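Local atomic coordinates of CRISPR/cas2 protein (Pyrococcus horikoshii OT3, PDB entry 6K2E), a protein that belongs to the Cas2 family of CRISPR-associated proteins and probably takes part in CRISPR adaptation, binding nucleic acid as a homodimer. Residues A[1-5]-A[39-45]; A[23-28]-A[47-52]. Residue numbers count along the deposited sequence, not the author numbering.

Interaction 1. Residues A[1-5]-A[39-45]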
loop_
_atom_site.group_PDB
_atom_site.type_symbol
_atom_site.label_atom_id
_atom_site.label_comp_id
_atom_site.label_asym_id
_atom_site.label_seq_id
_atom_site.Cartn_x
_atom_site.Cartn_y
_atom_site.Cartn_z
ATOM N N GLY A 1 -14.479 14.376 17.160
ATOM C CA GLY A 1 -13.864 13.060 17.077
ATOM C C GLY A 1 -12.427 13.072 16.599
ATOM O O GLY A 1 -12.060 13.913 15.778
ATOM N N SER A 2 -11.601 12.154 17.112
ATOM C CA SER A 2 -10.219 12.050 16.654
ATOM C C SER A 2 -10.178 11.335 15.311
ATOM O O SER A 2 -10.815 10.290 15.124
ATOM C CB SER A 2 -9.342 11.309 17.661
ATOM O OG SER A 2 -8.010 11.206 17.170
ATOM N N HIS A 3 -9.408 11.889 14.386
ATOM C CA HIS A 3 -9.378 11.403 13.021
ATOM C C HIS A 3 -7.998 10.905 12.615
ATOM O O HIS A 3 -6.962 11.383 13.104
ATOM C CB HIS A 3 -9.877 12.485 12.074
ATOM C CG HIS A 3 -11.323 12.332 11.753
ATOM N ND1 HIS A 3 -12.291 12.319 12.729
ATOM C CD2 HIS A 3 -11.958 12.077 10.586
ATOM C CE1 HIS A 3 -13.470 12.110 12.171
ATOM N NE2 HIS A 3 -13.294 11.955 10.871
ATOM N N MET A 4 -8.008 9.894 11.748
ATOM C CA MET A 4 -6.798 9.290 11.213
ATOM C C MET A 4 -6.897 9.227 9.697
ATOM O O MET A 4 -7.975 9.378 9.121
ATOM C CB MET A 4 -6.549 7.872 11.752
ATOM C CG MET A 4 -5.956 7.795 13.158
ATOM S SD MET A 4 -7.207 7.648 14.414
ATOM C CE MET A 4 -8.187 6.342 13.666
ATOM N N TYR A 5 -5.748 9.061 9.050
ATOM C CA TYR A 5 -5.696 8.733 7.630
ATOM C C TYR A 5 -5.235 7.288 7.453
ATOM O O TYR A 5 -4.326 6.839 8.154
ATOM C CB TYR A 5 -4.761 9.694 6.881
ATOM C CG TYR A 5 -5.011 9.736 5.397
ATOM C CD1 TYR A 5 -4.305 8.909 4.513
ATOM C CD2 TYR A 5 -5.959 10.585 4.872
ATOM C CE1 TYR A 5 -4.555 8.944 3.145
ATOM C CE2 TYR A 5 -6.202 10.634 3.506
ATOM C CZ TYR A 5 -5.514 9.812 2.658
ATOM O OH TYR A 5 -5.790 9.886 1.322
ATOM N N GLU A 39 -9.596 9.552 4.811
ATOM C CA GLU A 39 -9.807 9.853 6.217
ATOM C C GLU A 39 -10.886 8.958 6.809
ATOM O O GLU A 39 -11.907 8.680 6.179
ATOM C CB GLU A 39 -10.249 11.299 6.378
ATOM C CG GLU A 39 -9.176 12.326 6.581
ATOM C CD GLU A 39 -9.792 13.619 7.049
ATOM O OE1 GLU A 39 -9.732 14.623 6.309
ATOM O OE2 GLU A 39 -10.383 13.598 8.152
ATOM N N LEU A 40 -10.674 8.546 8.041
ATOM C CA LEU A 40 -11.640 7.739 8.756
ATOM C C LEU A 40 -11.627 8.151 10.217
ATOM O O LEU A 40 -10.570 8.422 10.785
ATOM C CB LEU A 40 -11.320 6.253 8.644
ATOM C CG LEU A 40 -11.753 5.513 7.396
ATOM C CD1 LEU A 40 -11.427 4.030 7.589
ATOM C CD2 LEU A 40 -13.221 5.738 7.125
ATOM N N SER A 41 -12.797 8.137 10.836
ATOM C CA SER A 41 -12.845 8.282 12.274
ATOM C C SER A 41 -12.463 6.957 12.907
ATOM O O SER A 41 -12.324 5.934 12.232
ATOM C CB SER A 41 -14.242 8.695 12.716
ATOM O OG SER A 41 -15.054 7.544 12.871
ATOM N N LYS A 42 -12.368 6.941 14.229
ATOM C CA LYS A 42 -11.895 5.736 14.883
ATOM C C LYS A 42 -13.000 4.699 14.988
ATOM O O LYS A 42 -12.731 3.501 14.866
ATOM C CB LYS A 42 -11.366 6.089 16.267
ATOM C CG LYS A 42 -10.397 5.112 16.835
ATOM C CD LYS A 42 -9.217 5.806 17.462
ATOM C CE LYS A 42 -9.573 6.987 18.362
ATOM N NZ LYS A 42 -8.465 8.006 18.417
ATOM N N ALA A 43 -14.250 5.144 15.131
ATOM C CA ALA A 43 -15.374 4.221 15.079
ATOM C C ALA A 43 -15.552 3.663 13.685
ATOM O O ALA A 43 -15.906 2.489 13.530
ATOM C CB ALA A 43 -16.654 4.920 15.543
ATOM N N GLN A 44 -15.262 4.468 12.666
ATOM C CA GLN A 44 -15.413 3.992 11.304
ATOM C C GLN A 44 -14.285 3.037 10.931
ATOM O O GLN A 44 -14.544 2.045 10.239
ATOM C CB GLN A 44 -15.494 5.180 10.341
ATOM C CG GLN A 44 -16.892 5.797 10.247
ATOM C CD GLN A 44 -16.927 7.094 9.440
ATOM O OE1 GLN A 44 -16.188 7.250 8.470
ATOM N NE2 GLN A 44 -17.814 8.023 9.830
ATOM N N LEU A 45 -13.058 3.274 11.435
ATOM C CA LEU A 45 -11.953 2.352 11.169
ATOM C C LEU A 45 -12.183 1.007 11.848
ATOM O O LEU A 45 -11.927 -0.042 11.252
ATOM C CB LEU A 45 -10.619 2.960 11.628
ATOM C CG LEU A 45 -9.355 2.082 11.464
ATOM C CD1 LEU A 45 -9.208 1.536 10.037
ATOM C CD2 LEU A 45 -8.067 2.776 11.882
#
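Strand segments 3-5 and 39-41 run antiparallel, their axes 4.8 Å apart at closest and 144° between N-to-C directions. They belong to the central pair, 3-11 and 35-41, of the ferredoxin-like Cas2 sheet. Met4 and Leu40 form a hydrogen-bonded pair, Met4 N to Leu40 O at 3.1 Å and Leu40 N to Met4 O at 3.0 Å, both nearly linear. Tyr5 and Glu39 follow as a non-hydrogen-bonded pair, CA to CA 4.5 Å. Their side chains share one face, where Tyr5 CD2 lies 4.0 Å from Glu39 CG and Tyr5 OH forms a hydrogen bond with Glu37 OE1. Met4 and Leu40 occupy the helix-covered face. There Met4 CE touches Leu45 CD2 (4.0 Å) and Lys42 CD (4.0 Å), so the methionine packs against the first turn of helix 42-55, and Ile66 of strand 61-67 flanks it. Ser41 is the N-cap of helix 42-55: its OG accepts from Gln44 N at 3.1 Å.

Interaction 2. Residues A[23-28]-A[47-52]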
loop_
_atom_site.group_PDB
_atom_site.type_symbol
_atom_site.label_atom_id
_atom_site.label_comp_id
_atom_site.label_asym_id
_atom_site.label_seq_id
_atom_site.Cartn_x
_atom_site.Cartn_y
_atom_site.Cartn_z
ATOM N N LEU A 23 -16.869 -3.244 -0.071
ATOM C CA LEU A 23 -16.814 -2.819 1.320
ATOM C C LEU A 23 -15.844 -1.657 1.509
ATOM O O LEU A 23 -16.195 -0.662 2.170
ATOM C CB LEU A 23 -16.421 -4.009 2.191
ATOM C CG LEU A 23 -16.149 -3.711 3.656
ATOM C CD1 LEU A 23 -17.403 -3.161 4.331
ATOM C CD2 LEU A 23 -15.598 -4.942 4.389
ATOM N N LEU A 24 -14.656 -1.731 0.873
ATOM C CA LEU A 24 -13.702 -0.633 0.977
ATOM C C LEU A 24 -14.156 0.621 0.236
ATOM O O LEU A 24 -13.699 1.714 0.588
ATOM C CB LEU A 24 -12.340 -1.069 0.463
ATOM C CG LEU A 24 -11.538 -1.990 1.376
ATOM C CD1 LEU A 24 -10.372 -2.672 0.647
ATOM C CD2 LEU A 24 -11.049 -1.224 2.589
ATOM N N LYS A 25 -15.045 0.504 -0.767
ATOM C CA LYS A 25 -15.511 1.697 -1.479
ATOM C C LYS A 25 -16.584 2.459 -0.699
ATOM O O LYS A 25 -16.756 3.665 -0.907
ATOM C CB LYS A 25 -16.018 1.325 -2.886
ATOM C CG LYS A 25 -16.381 2.530 -3.841
ATOM C CD LYS A 25 -15.433 2.718 -5.078
ATOM C CE LYS A 25 -15.452 4.183 -5.638
ATOM N NZ LYS A 25 -14.385 5.138 -5.111
ATOM N N THR A 26 -17.285 1.794 0.222
ATOM C CA THR A 26 -18.173 2.498 1.142
ATOM C C THR A 26 -17.408 3.475 2.045
ATOM O O THR A 26 -17.907 4.571 2.316
ATOM C CB THR A 26 -19.046 1.509 1.943
ATOM O OG1 THR A 26 -18.238 0.551 2.619
ATOM C CG2 THR A 26 -19.940 0.785 0.987
ATOM N N TYR A 27 -16.217 3.095 2.543
ATOM C CA TYR A 27 -15.523 3.958 3.497
ATOM C C TYR A 27 -14.459 4.826 2.859
ATOM O O TYR A 27 -14.181 5.902 3.390
ATOM C CB TYR A 27 -14.846 3.142 4.604
ATOM C CG TYR A 27 -15.766 2.342 5.483
ATOM C CD1 TYR A 27 -16.232 1.105 5.063
ATOM C CD2 TYR A 27 -16.167 2.812 6.735
ATOM C CE1 TYR A 27 -17.067 0.352 5.843
ATOM C CE2 TYR A 27 -17.017 2.059 7.535
ATOM C CZ TYR A 27 -17.462 0.825 7.068
ATOM O OH TYR A 27 -18.300 0.021 7.795
ATOM N N LEU A 28 -13.817 4.386 1.773
ATOM C CA LEU A 28 -12.556 4.993 1.355
ATOM C C LEU A 28 -12.566 5.322 -0.129
ATOM O O LEU A 28 -13.420 4.872 -0.892
ATOM C CB LEU A 28 -11.368 4.069 1.683
ATOM C CG LEU A 28 -11.100 3.886 3.186
ATOM C CD1 LEU A 28 -10.124 2.759 3.494
ATOM C CD2 LEU A 28 -10.619 5.198 3.758
ATOM N N GLU A 47 -15.150 -0.196 12.477
ATOM C CA GLU A 47 -16.265 -0.850 11.791
ATOM C C GLU A 47 -15.807 -1.531 10.506
ATOM O O GLU A 47 -16.211 -2.668 10.221
ATOM C CB GLU A 47 -17.372 0.166 11.497
ATOM C CG GLU A 47 -18.734 -0.430 11.110
ATOM C CD GLU A 47 -19.762 0.651 10.758
ATOM O OE1 GLU A 47 -19.512 1.431 9.816
ATOM O OE2 GLU A 47 -20.811 0.744 11.439
ATOM N N LEU A 48 -14.931 -0.859 9.755
ATOM C CA LEU A 48 -14.375 -1.404 8.526
ATOM C C LEU A 48 -13.556 -2.651 8.797
ATOM O O LEU A 48 -13.675 -3.647 8.074
ATOM C CB LEU A 48 -13.508 -0.347 7.857
ATOM C CG LEU A 48 -12.654 -0.816 6.693
ATOM C CD1 LEU A 48 -13.538 -1.309 5.542
ATOM C CD2 LEU A 48 -11.774 0.316 6.256
ATOM N N GLU A 49 -12.737 -2.614 9.853
ATOM C CA GLU A 49 -11.881 -3.743 10.190
ATOM C C GLU A 49 -12.694 -4.946 10.624
ATOM O O GLU A 49 -12.357 -6.082 10.277
ATOM C CB GLU A 49 -10.919 -3.336 11.289
ATOM C CG GLU A 49 -9.798 -4.301 11.465
ATOM C CD GLU A 49 -10.052 -5.235 12.587
ATOM O OE1 GLU A 49 -10.993 -4.969 13.358
ATOM O OE2 GLU A 49 -9.336 -6.244 12.677
ATOM N N MET A 50 -13.775 -4.709 11.374
ATOM C CA MET A 50 -14.663 -5.791 11.782
ATOM C C MET A 50 -15.375 -6.395 10.575
ATOM O O MET A 50 -15.521 -7.616 10.478
ATOM C CB MET A 50 -15.672 -5.282 12.818
ATOM C CG MET A 50 -16.667 -6.346 13.336
ATOM S SD MET A 50 -18.286 -6.314 12.508
ATOM C CE MET A 50 -19.400 -6.869 13.804
ATOM N N ARG A 51 -15.836 -5.557 9.654
ATOM C CA ARG A 51 -16.497 -6.097 8.480
ATOM C C ARG A 51 -15.499 -6.774 7.538
ATOM O O ARG A 51 -15.835 -7.795 6.921
ATOM C CB ARG A 51 -17.289 -4.983 7.788
ATOM C CG ARG A 51 -18.568 -4.618 8.553
ATOM C CD ARG A 51 -19.221 -3.331 8.062
ATOM N NE ARG A 51 -20.102 -3.591 6.927
ATOM C CZ ARG A 51 -20.584 -2.649 6.119
ATOM N NH1 ARG A 51 -20.278 -1.372 6.326
ATOM N NH2 ARG A 51 -21.358 -2.981 5.092
ATOM N N LEU A 52 -14.253 -6.274 7.478
ATOM C CA LEU A 52 -13.207 -6.950 6.711
ATOM C C LEU A 52 -12.856 -8.287 7.335
ATOM O O LEU A 52 -12.643 -9.273 6.623
ATOM C CB LEU A 52 -11.949 -6.087 6.643
ATOM C CG LEU A 52 -11.882 -4.961 5.608
ATOM C CD1 LEU A 52 -10.781 -3.971 5.935
ATOM C CD2 LEU A 52 -11.699 -5.521 4.215
#
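Two antiparallel helices lie side by side here, their short segments 23-27 and 47-52 at 174° with axes 10.6 Å apart. They are the pair that packs on one face of the ferredoxin-like sheet, and the spacing leaves a seam that large side chains fill. Leu48 is the main bump from helix 42-55. Its CD1 enters a hollow lined by Leu23 CG (4.0 Å), Leu24 CD2 (3.9 Å) and Tyr27 CD1 (3.6 Å), while its CD2 reaches Leu28 CD1 at 4.0 Å. The Tyr27 ring lies flat over the base of this leucine: Leu48 CB sits 4.0 Å from the ring centroid and only 3° off the ring normal, a CH-pi contact over the face. In return, Leu23 projects one turn further along the seam, with CD2 3.6 Å from Arg51 C and 3.9 Å from Leu52 CG; its CD1 meets one face of the Arg51 guanidinium, 3.7 Å from CZ. On the sheet side, Leu24 and Leu28 rest on Phe36 and Val8, and Leu52 on Val62 and Ile64, so the seam merges with the core of the domain. Glu49 points away from helix 17-27 and meets His75 and Val77 of the second subunit. At the solvent side of the seam, Tyr27 OH donates to Glu47 OE1 (2.7 Å) and accepts from Arg51 NH1 (2.8 Å). One hydroxyl thus bridges two oppositely charged side chains a helical turn apart, giving an otherwise apolar, shape-driven contact a directional polar closure.

Both contacts use helix 42-55: interaction 1 takes its first turn, interaction 2 the turns that follow. Their centres are 12 Å apart and they touch, since Leu40 CG lies 3.8 Å from Leu28 CD2 and Leu40 CD1 4.0 Å from Leu48 CD2. Interaction 2 is the more central, 8 Å from the chain centre against 13 Å, and five of its eight touching residues are buried, against two of nine in interaction 1. The chemistry follows this placement. Within the sheet, near the chain's N-terminus, main-chain hydrogen bonds set the pairing; between the helices, interlocking leucines dominate, and the hydrogen bonds across the contact come from side chains.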